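Side-chain contacts in lysine/ornithine decarboxylase (Vibrio vulnificus, PDB 2PLJ), which catalyses the decarboxylation of lysine and ornithine to the corresponding diamines, using a pyridoxal phosphate cofactor held at a beta/alpha barrel: residues Gly216-Asn221 and Val258-Gln263; Pro291-Cys296 and Met332-Arg337. All coordinates share one frame; numbering follows the deposited sequence. Where two conformers were deposited one is given.

Both contacts lie around the bound cofactor-putrescine adduct P3T, and neither is plain hydrophobic packing. Both are partly buried, with contact 2 nearer the centre of the chain. Contact 1 joins two loops of the barrel, those that follow strands 207-212 and 249-251. It uses neutral chemistry, a primary amide paired with a backbone. Contact 2 runs from the loop and short helix after strand 286-289 to the end of helix 330-333, and it is an ionic pair. Arg293 of contact 2 ties the two together, since its guanidinium also meets Ser217 and Tyr260 of contact 1. Ser217 and residues 292-293 bind the phosphate, whereas Asp334 receives the amine.

Contact 1. Residues Gly216-Asn221 and Val258-Gln263; sequences GSQTTN and VNYTQQ. With P3T ((4-{[(4-aminobutyl)amino]methyl}-5-hydroxy-6-methylpyridin-3-yl)methyl dihydrogen phosphate), chain D.
Gln218 lays its side-chain amide alongside the backbone of Val258 and meets that residue's N-H and C=O together. Gln218 NE2 donates to Val258 O at 2.8 Å. This bond is nearly straight, 176° at the hydrogen, and lies in the planes of both the amide and the carbonyl. In return Val258 N donates to Gln218 OE1 at 3.1 Å, from a position tilted out of the side-chain carbonyl plane. The two bonds fix the rotation of the amide and tell its oxygen from its nitrogen. CG stands anti to the backbone N (chi1 -171°), and the bend at chi2 then carries the amide across to Val258.

Tyr260 presents a ring edge to the same amide, with CD2 3.8 Å from Gln218 NE2. Its hydroxyl points elsewhere and is hydrogen-bonded to Arg293 NH1. Val258 turns its CB away from Gln218, and its side chain packs on Arg293 and Phe294 of helix 293-296.

The two segments are loops that follow neighbouring parallel strands, 207-212 and 249-251, in the beta/alpha barrel. Gln218 therefore links adjacent strand-to-helix loops on the cofactor side of the barrel. One residue earlier, Ser217 OG donates to phosphate oxygen OAC of P3T at 2.6 Å and is also hydrogen-bonded to Arg293 NH2. Gly255 N, in the loop leading to Val258, binds P3T as well. Within 216-221, Thr219 OG1 donates to Gly216 O at 2.7 Å, from above the carbonyl plane.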
ATOM      1  N   GLY A 216      -4.844  18.992  -9.517  1.00 18.62           N
ATOM      2  CA  GLY A 216      -5.242  17.615  -9.157  1.00 18.52           C
ATOM      3  C   GLY A 216      -4.898  16.587 -10.232  1.00 19.54           C
ATOM      4  O   GLY A 216      -4.791  16.896 -11.428  1.00 19.62           O
ATOM      5  N   SER A 217      -4.738  15.341  -9.815  1.00 18.67           N
ATOM      6  CA  SER A 217      -4.288  14.313 -10.762  1.00 17.98           C
ATOM      7  C   SER A 217      -5.456  13.818 -11.653  1.00 17.90           C
ATOM      8  O   SER A 217      -6.639  13.822 -11.217  1.00 18.86           O
ATOM      9  CB  SER A 217      -3.585  13.169 -10.002  1.00 17.43           C
ATOM     10  OG  SER A 217      -2.852  12.321 -10.891  1.00 18.41           O
ATOM     11  N   GLN A 218      -5.125  13.418 -12.897  1.00 17.24           N
ATOM     12  CA  GLN A 218      -6.109  12.949 -13.900  1.00 16.79           C
ATOM     13  C   GLN A 218      -7.242  13.978 -14.033  1.00 16.54           C
ATOM     14  O   GLN A 218      -8.410  13.669 -13.859  1.00 17.19           O
ATOM     15  CB  GLN A 218      -6.623  11.538 -13.551  1.00 17.11           C
ATOM     16  CG  GLN A 218      -7.479  10.847 -14.623  1.00 16.65           C
ATOM     17  CD  GLN A 218      -6.714  10.414 -15.888  1.00 18.42           C
ATOM     18  OE1 GLN A 218      -5.492  10.603 -16.023  1.00 17.18           O
ATOM     19  NE2 GLN A 218      -7.446   9.782 -16.803  1.00 18.76           N
ATOM     20  N   THR A 219      -6.843  15.227 -14.256  1.00 17.08           N
ATOM     21  CA  THR A 219      -7.807  16.311 -14.482  1.00 18.34           C
ATOM     22  C   THR A 219      -8.262  16.227 -15.923  1.00 19.01           C
ATOM     23  O   THR A 219      -7.428  16.304 -16.834  1.00 19.07           O
ATOM     24  CB  THR A 219      -7.146  17.676 -14.212  1.00 17.66           C
ATOM     25  OG1 THR A 219      -6.965  17.838 -12.804  1.00 19.34           O
ATOM     26  CG2 THR A 219      -8.044  18.825 -14.727  1.00 17.45           C
ATOM     27  N   THR A 220      -9.575  16.121 -16.134  1.00 19.25           N
ATOM     28  CA  THR A 220     -10.110  15.907 -17.479  1.00 20.04           C
ATOM     29  C   THR A 220     -10.650  17.197 -18.103  1.00 20.02           C
ATOM     30  O   THR A 220     -10.895  17.245 -19.316  1.00 20.45           O
ATOM     31  CB  THR A 220     -11.168  14.804 -17.490  1.00 20.20           C
ATOM     32  OG1 THR A 220     -12.191  15.111 -16.519  1.00 20.26           O
ATOM     33  CG2 THR A 220     -10.501  13.425 -17.205  1.00 21.18           C
ATOM     34  N   ASN A 221     -10.832  18.219 -17.265  1.00 19.38           N
ATOM     35  CA  ASN A 221     -11.308  19.542 -17.700  1.00 20.53           C
ATOM     36  C   ASN A 221     -10.176  20.570 -17.653  1.00 20.15           C
ATOM     37  O   ASN A 221      -9.767  20.996 -16.568  1.00 20.37           O
ATOM     38  CB  ASN A 221     -12.472  20.024 -16.821  1.00 20.02           C
ATOM     39  CG  ASN A 221     -13.073  21.342 -17.308  1.00 22.24           C
ATOM     40  OD1 ASN A 221     -12.554  21.976 -18.229  1.00 21.77           O
ATOM     41  ND2 ASN A 221     -14.197  21.744 -16.705  1.00 25.49           N
ATOM     42  N   VAL A 258      -4.527  10.716 -18.925  1.00 16.56           N
ATOM     43  CA  VAL A 258      -4.283   9.673 -19.932  1.00 16.51           C
ATOM     44  C   VAL A 258      -5.486   8.739 -20.006  1.00 16.63           C
ATOM     45  O   VAL A 258      -6.333   8.719 -19.108  1.00 16.65           O
ATOM     46  CB  VAL A 258      -3.016   8.847 -19.604  1.00 17.14           C
ATOM     47  CG1 VAL A 258      -1.811   9.742 -19.504  1.00 19.08           C
ATOM     48  CG2 VAL A 258      -3.207   8.038 -18.340  1.00 17.92           C
ATOM     49  N   ASN A 259      -5.543   7.965 -21.076  1.00 16.47           N
ATOM     50  CA  ASN A 259      -6.635   7.015 -21.259  1.00 17.57           C
ATOM     51  C   ASN A 259      -6.442   5.810 -20.381  1.00 16.72           C
ATOM     52  O   ASN A 259      -5.390   5.168 -20.448  1.00 17.08           O
ATOM     53  CB  ASN A 259      -6.711   6.552 -22.711  1.00 18.51           C
ATOM     54  CG  ASN A 259      -7.055   7.684 -23.647  1.00 21.43           C
ATOM     55  OD1 ASN A 259      -6.308   7.992 -24.570  1.00 30.79           O
ATOM     56  ND2 ASN A 259      -8.140   8.346 -23.373  1.00 20.18           N
ATOM     57  N   TYR A 260      -7.461   5.504 -19.584  1.00 15.61           N
ATOM     58  CA  TYR A 260      -7.543   4.194 -18.913  1.00 16.00           C
ATOM     59  C   TYR A 260      -8.624   3.394 -19.620  1.00 16.75           C
ATOM     60  O   TYR A 260      -8.384   2.864 -20.696  1.00 16.72           O
ATOM     61  CB  TYR A 260      -7.794   4.329 -17.406  1.00 15.73           C
ATOM     62  CG  TYR A 260      -6.549   4.815 -16.712  1.00 13.57           C
ATOM     63  CD1 TYR A 260      -5.542   3.908 -16.326  1.00 16.34           C
ATOM     64  CD2 TYR A 260      -6.346   6.182 -16.493  1.00 14.49           C
ATOM     65  CE1 TYR A 260      -4.367   4.359 -15.701  1.00 13.32           C
ATOM     66  CE2 TYR A 260      -5.187   6.651 -15.877  1.00 15.73           C
ATOM     67  CZ  TYR A 260      -4.187   5.740 -15.489  1.00 15.66           C
ATOM     68  OH  TYR A 260      -3.034   6.257 -14.885  1.00 14.13           O
ATOM     69  N   THR A 261      -9.817   3.317 -19.045  1.00 17.61           N
ATOM     70  CA  THR A 261     -10.901   2.594 -19.738  1.00 18.67           C
ATOM     71  C   THR A 261     -11.881   3.547 -20.421  1.00 20.40           C
ATOM     72  O   THR A 261     -12.809   3.101 -21.082  1.00 20.72           O
ATOM     73  CB  THR A 261     -11.673   1.640 -18.800  1.00 19.02           C
ATOM     74  OG1 THR A 261     -12.331   2.407 -17.785  1.00 17.01           O
ATOM     75  CG2 THR A 261     -10.706   0.622 -18.156  1.00 18.57           C
ATOM     76  N   GLN A 262     -11.686   4.846 -20.235  1.00 22.06           N
ATOM     77  CA  GLN A 262     -12.529   5.865 -20.855  1.00 24.41           C
ATOM     78  C   GLN A 262     -11.630   6.836 -21.620  1.00 24.57           C
ATOM     79  O   GLN A 262     -10.557   7.209 -21.142  1.00 24.57           O
ATOM     80  CB  GLN A 262     -13.337   6.636 -19.796  1.00 24.60           C
ATOM     81  CG  GLN A 262     -14.420   5.823 -19.060  1.00 29.56           C
ATOM     82  CD  GLN A 262     -15.634   5.498 -19.919  1.00 34.06           C
ATOM     83  OE1 GLN A 262     -16.140   6.356 -20.653  1.00 37.10           O
ATOM     84  NE2 GLN A 262     -16.123   4.254 -19.821  1.00 35.94           N
ATOM     85  N   GLN A 263     -12.085   7.239 -22.804  1.00 24.68           N
ATOM     86  CA  GLN A 263     -11.363   8.202 -23.634  1.00 24.75           C
ATOM     87  C   GLN A 263     -11.270   9.554 -22.914  1.00 23.98           C
ATOM     88  O   GLN A 263     -12.275  10.069 -22.404  1.00 24.26           O
ATOM     89  CB  GLN A 263     -12.079   8.352 -24.994  1.00 25.09           C
ATOM     90  CG  GLN A 263     -11.624   9.530 -25.867  1.00 29.20           C
ATOM     91  CD  GLN A 263     -10.209   9.360 -26.427  1.00 33.85           C
ATOM     92  OE1 GLN A 263      -9.683   8.243 -26.522  1.00 35.15           O
ATOM     93  NE2 GLN A 263      -9.591  10.482 -26.810  1.00 36.71           N
TER
HETATM   94  OAE P3T D 501       0.880  14.650 -13.501  1.00 15.82           O
HETATM   95  PAU P3T D 501       0.312  13.927 -12.205  1.00 17.90           P
HETATM   96  OAF P3T D 501       1.034  12.511 -12.004  1.00 17.28           O
HETATM   97  OAC P3T D 501      -1.200  13.798 -12.153  1.00 17.00           O
HETATM   98  OAP P3T D 501       0.738  14.731 -10.867  1.00 16.51           O
HETATM   99  CAM P3T D 501       2.190  14.903 -10.581  1.00 19.33           C
HETATM  100  CAS P3T D 501       2.258  15.900  -9.415  1.00 19.91           C
HETATM  101  CAH P3T D 501       2.827  17.132  -9.762  1.00 20.96           C
HETATM  102  NAO P3T D 501       2.933  18.093  -8.844  1.00 20.17           N
HETATM  103  CAQ P3T D 501       2.482  17.946  -7.603  1.00 20.56           C
HETATM  104  CAA P3T D 501       2.612  19.127  -6.609  1.00 23.13           C
HETATM  105  CAR P3T D 501       1.868  16.743  -7.196  1.00 21.36           C
HETATM  106  OAD P3T D 501       1.438  16.623  -5.931  1.00 22.15           O
HETATM  107  CAT P3T D 501       1.736  15.689  -8.126  1.00 18.18           C
HETATM  108  CAG P3T D 501       1.172  14.445  -7.706  1.00 19.95           C
HETATM  109  NAN P3T D 501       0.348  14.413  -6.668  1.00 24.54           N
HETATM  110  CAL P3T D 501      -0.298  13.198  -6.076  1.00 25.66           C
HETATM  111  CAK P3T D 501      -0.949  12.288  -7.131  1.00 21.96           C
HETATM  112  CAJ P3T D 501      -1.481  11.044  -6.352  1.00 21.35           C
HETATM  113  CAI P3T D 501      -2.155  10.049  -7.303  1.00 21.89           C
HETATM  114  NAB P3T D 501      -2.854   8.967  -6.570  1.00 18.86           N

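Contact 2. Residues Pro291-Cys296 and Met332-Arg337; sequences PGRFIC and MFDDAR. With P3T ((4-{[(4-aminobutyl)amino]methyl}-5-hydroxy-6-methylpyridin-3-yl)methyl dihydrogen phosphate), chain D.
Arg293 and Asp334 approach from opposite directions and meet end-on, with guanidinium and carboxylate only 9° from coplanar. Arg293 NH1 binds Asp334 OD2 at 2.8 Å, and Arg293 NH2 binds Asp334 OD1 at 2.8 Å. Each oxygen uses its syn lone pair, and both lie almost in the guanidinium plane. This is a bidentate salt bridge. The arginine chain starts extended, with CG anti to the backbone N (chi1 -177°), and bends at chi3 before the guanidinium meets the acid.

Asp334 OD1 has a second partner. The terminal amine NAB of P3T donates to it at 2.8 Å, so OD1 is shared between Arg293 and the putrescine end of the adduct. Asp334 is the first residue to leave the helical conformation after helix 330-333. Its neighbour Phe333 packs at the dimer interface, where its ring stacks on Tyr325 of the second subunit.

At the other end of the adduct, the start of helix 293-296 holds the phosphate. Gly292 N donates to P3T OAE at 2.8 Å, and Arg293 N donates to P3T OAF at 2.7 Å. Arg293 thus meets the phosphate with its backbone and the amine-binding acid with its side chain. Further hydrogen bonds from the guanidinium to the loops of contact 1 also limit its rotation.

The pairing with Arg293 fixes the plane of the Asp334 carboxylate, so that OD1 is set to accept from the distal amine of the bound product, which is probably protonated.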
ATOM      1  N   PRO A 291       4.589  17.364 -14.966  1.00 15.49           N
ATOM      2  CA  PRO A 291       3.810  16.201 -15.377  1.00 16.04           C
ATOM      3  C   PRO A 291       4.394  14.923 -14.743  1.00 15.83           C
ATOM      4  O   PRO A 291       5.628  14.758 -14.675  1.00 16.17           O
ATOM      5  CB  PRO A 291       3.976  16.178 -16.907  1.00 16.12           C
ATOM      6  CG  PRO A 291       5.367  16.843 -17.147  1.00 16.03           C
ATOM      7  CD  PRO A 291       5.424  17.916 -16.058  1.00 15.99           C
ATOM      8  N   GLY A 292       3.510  14.045 -14.261  1.00 16.31           N
ATOM      9  CA  GLY A 292       3.929  12.718 -13.788  1.00 15.49           C
ATOM     10  C   GLY A 292       3.246  11.651 -14.618  1.00 16.10           C
ATOM     11  O   GLY A 292       3.844  11.092 -15.573  1.00 14.34           O
ATOM     12  N   ARG A 293       1.977  11.410 -14.271  1.00 14.85           N
ATOM     13  CA  ARG A 293       1.193  10.332 -14.863  1.00 14.21           C
ATOM     14  C   ARG A 293       1.254  10.339 -16.391  1.00 14.06           C
ATOM     15  O   ARG A 293       1.345   9.286 -17.022  1.00 13.82           O
ATOM     16  CB  ARG A 293      -0.265  10.469 -14.418  1.00 13.99           C
ATOM     17  CG  ARG A 293      -1.179   9.339 -14.912  1.00 14.57           C
ATOM     18  CD  ARG A 293      -2.680   9.661 -14.615  1.00 14.74           C
ATOM     19  NE  ARG A 293      -2.948  10.016 -13.214  1.00 15.60           N
ATOM     20  CZ  ARG A 293      -3.276   9.135 -12.257  1.00 15.75           C
ATOM     21  NH1 ARG A 293      -3.358   7.817 -12.523  1.00 15.75           N
ATOM     22  NH2 ARG A 293      -3.531   9.570 -11.022  1.00 15.34           N
ATOM     23  N   PHE A 294       1.174  11.537 -16.993  1.00 14.09           N
ATOM     24  CA  PHE A 294       1.080  11.556 -18.456  1.00 14.45           C
ATOM     25  C   PHE A 294       2.303  10.910 -19.108  1.00 13.86           C
ATOM     26  O   PHE A 294       2.205  10.227 -20.118  1.00 13.83           O
ATOM     27  CB  PHE A 294       0.895  13.004 -18.963  1.00 14.72           C
ATOM     28  CG  PHE A 294       0.636  13.071 -20.450  1.00 14.81           C
ATOM     29  CD1 PHE A 294      -0.666  12.937 -20.958  1.00 15.01           C
ATOM     30  CD2 PHE A 294       1.712  13.195 -21.349  1.00 14.29           C
ATOM     31  CE1 PHE A 294      -0.899  12.947 -22.338  1.00 15.18           C
ATOM     32  CE2 PHE A 294       1.503  13.236 -22.742  1.00 14.15           C
ATOM     33  CZ  PHE A 294       0.199  13.113 -23.244  1.00 15.86           C
ATOM     34  N   ILE A 295       3.463  11.101 -18.483  1.00 13.93           N
ATOM     35  CA  ILE A 295       4.693  10.580 -19.052  1.00 14.96           C
ATOM     36  C   ILE A 295       4.857   9.067 -18.838  1.00 14.62           C
ATOM     37  O   ILE A 295       5.258   8.344 -19.777  1.00 15.15           O
ATOM     38  CB  ILE A 295       5.934  11.392 -18.528  1.00 15.43           C
ATOM     39  CG1 ILE A 295       5.936  12.786 -19.178  1.00 17.10           C
ATOM     40  CG2 ILE A 295       7.275  10.709 -18.893  1.00 14.06           C
ATOM     41  CD1 ILE A 295       6.917  13.738 -18.532  1.00 22.02           C
ATOM     42  N   CYS A 296       4.560   8.599 -17.621  1.00 13.95           N
ATOM     43  CA  CYS A 296       4.867   7.196 -17.260  1.00 13.81           C
ATOM     44  C   CYS A 296       3.712   6.231 -17.397  1.00 13.37           C
ATOM     45  O   CYS A 296       3.937   5.062 -17.659  1.00 13.99           O
ATOM     46  CB  CYS A 296       5.472   7.068 -15.851  1.00 15.44           C
ATOM     47  SG  CYS A 296       4.437   7.777 -14.577  1.00 16.51           S
ATOM     48  N   MET A 332      -6.785   0.964  -4.880  1.00 14.97           N
ATOM     49  CA  MET A 332      -7.054   1.476  -3.547  1.00 15.72           C
ATOM     50  C   MET A 332      -6.664   2.946  -3.359  1.00 14.90           C
ATOM     51  O   MET A 332      -7.481   3.757  -2.899  1.00 16.86           O
ATOM     52  CB  MET A 332      -6.343   0.597  -2.506  1.00 14.79           C
ATOM     53  CG  MET A 332      -6.845  -0.870  -2.485  0.50 18.32           C
ATOM     54  SD  MET A 332      -8.603  -1.068  -2.107  0.50 25.05           S
ATOM     55  CE  MET A 332      -8.631  -0.818  -0.337  0.50 23.49           C
ATOM     56  N   PHE A 333      -5.430   3.283  -3.713  1.00 14.89           N
ATOM     57  CA  PHE A 333      -4.921   4.621  -3.410  1.00 15.09           C
ATOM     58  C   PHE A 333      -5.201   5.650  -4.514  1.00 16.13           C
ATOM     59  O   PHE A 333      -5.151   6.877  -4.250  1.00 18.11           O
ATOM     60  CB  PHE A 333      -3.409   4.555  -3.227  1.00 15.88           C
ATOM     61  CG  PHE A 333      -2.955   3.837  -1.957  1.00 12.78           C
ATOM     62  CD1 PHE A 333      -3.195   4.435  -0.706  1.00 12.99           C
ATOM     63  CD2 PHE A 333      -2.217   2.635  -2.022  1.00 13.21           C
ATOM     64  CE1 PHE A 333      -2.764   3.828   0.497  1.00 14.08           C
ATOM     65  CE2 PHE A 333      -1.745   2.006  -0.827  1.00 13.98           C
ATOM     66  CZ  PHE A 333      -2.023   2.627   0.445  1.00 14.45           C
ATOM     67  N   ASP A 334      -5.435   5.174  -5.737  1.00 15.68           N
ATOM     68  CA  ASP A 334      -5.553   6.076  -6.920  1.00 15.86           C
ATOM     69  C   ASP A 334      -6.926   5.980  -7.572  1.00 17.07           C
ATOM     70  O   ASP A 334      -7.122   6.514  -8.676  1.00 16.27           O
ATOM     71  CB  ASP A 334      -4.470   5.706  -7.960  1.00 16.16           C
ATOM     72  CG  ASP A 334      -4.308   6.757  -9.086  1.00 16.01           C
ATOM     73  OD1 ASP A 334      -4.204   7.992  -8.792  1.00 15.87           O
ATOM     74  OD2 ASP A 334      -4.242   6.316 -10.271  1.00 16.24           O
ATOM     75  N   ASP A 335      -7.868   5.306  -6.892  1.00 17.27           N
ATOM     76  CA  ASP A 335      -9.253   5.198  -7.383  1.00 18.73           C
ATOM     77  C   ASP A 335      -9.218   4.712  -8.839  1.00 18.02           C
ATOM     78  O   ASP A 335      -9.989   5.160  -9.689  1.00 18.66           O
ATOM     79  CB  ASP A 335      -9.962   6.567  -7.243  1.00 20.07           C
ATOM     80  CG  ASP A 335     -11.458   6.516  -7.543  1.00 24.84           C
ATOM     81  OD1 ASP A 335     -12.113   5.526  -7.177  1.00 28.52           O
ATOM     82  OD2 ASP A 335     -11.970   7.490  -8.140  1.00 30.48           O
ATOM     83  N   ALA A 336      -8.293   3.798  -9.126  1.00 17.04           N
ATOM     84  CA  ALA A 336      -7.976   3.476 -10.505  1.00 17.01           C
ATOM     85  C   ALA A 336      -8.838   2.355 -11.091  1.00 16.47           C
ATOM     86  O   ALA A 336      -9.466   1.566 -10.369  1.00 16.90           O
ATOM     87  CB  ALA A 336      -6.502   3.089 -10.625  1.00 16.83           C
ATOM     88  N   ARG A 337      -8.822   2.267 -12.421  1.00 16.18           N
ATOM     89  CA  ARG A 337      -9.402   1.134 -13.143  1.00 16.18           C
ATOM     90  C   ARG A 337      -8.570   0.968 -14.415  1.00 15.60           C
ATOM     91  O   ARG A 337      -8.449   1.914 -15.218  1.00 15.65           O
ATOM     92  CB  ARG A 337     -10.875   1.369 -13.501  1.00 16.95           C
ATOM     93  CG  ARG A 337     -11.504   0.120 -14.070  1.00 20.15           C
ATOM     94  CD  ARG A 337     -12.950   0.337 -14.506  1.00 25.66           C
ATOM     95  NE  ARG A 337     -13.512  -0.909 -15.018  1.00 34.06           N
ATOM     96  CZ  ARG A 337     -14.598  -1.513 -14.521  1.00 38.66           C
ATOM     97  NH1 ARG A 337     -15.279  -0.978 -13.502  1.00 39.80           N
ATOM     98  NH2 ARG A 337     -15.027  -2.653 -15.059  1.00 39.53           N
TER
HETATM   99  OAE P3T D 501       0.880  14.650 -13.501  1.00 15.82           O
HETATM  100  PAU P3T D 501       0.312  13.927 -12.205  1.00 17.90           P
HETATM  101  OAF P3T D 501       1.034  12.511 -12.004  1.00 17.28           O
HETATM  102  OAC P3T D 501      -1.200  13.798 -12.153  1.00 17.00           O
HETATM  103  OAP P3T D 501       0.738  14.731 -10.867  1.00 16.51           O
HETATM  104  CAM P3T D 501       2.190  14.903 -10.581  1.00 19.33           C
HETATM  105  CAS P3T D 501       2.258  15.900  -9.415  1.00 19.91           C
HETATM  106  CAH P3T D 501       2.827  17.132  -9.762  1.00 20.96           C
HETATM  107  NAO P3T D 501       2.933  18.093  -8.844  1.00 20.17           N
HETATM  108  CAQ P3T D 501       2.482  17.946  -7.603  1.00 20.56           C
HETATM  109  CAA P3T D 501       2.612  19.127  -6.609  1.00 23.13           C
HETATM  110  CAR P3T D 501       1.868  16.743  -7.196  1.00 21.36           C
HETATM  111  OAD P3T D 501       1.438  16.623  -5.931  1.00 22.15           O
HETATM  112  CAT P3T D 501       1.736  15.689  -8.126  1.00 18.18           C
HETATM  113  CAG P3T D 501       1.172  14.445  -7.706  1.00 19.95           C
HETATM  114  NAN P3T D 501       0.348  14.413  -6.668  1.00 24.54           N
HETATM  115  CAL P3T D 501      -0.298  13.198  -6.076  1.00 25.66           C
HETATM  116  CAK P3T D 501      -0.949  12.288  -7.131  1.00 21.96           C
HETATM  117  CAJ P3T D 501      -1.481  11.044  -6.352  1.00 21.35           C
HETATM  118  CAI P3T D 501      -2.155  10.049  -7.303  1.00 21.89           C
HETATM  119  NAB P3T D 501      -2.854   8.967  -6.570  1.00 18.86           N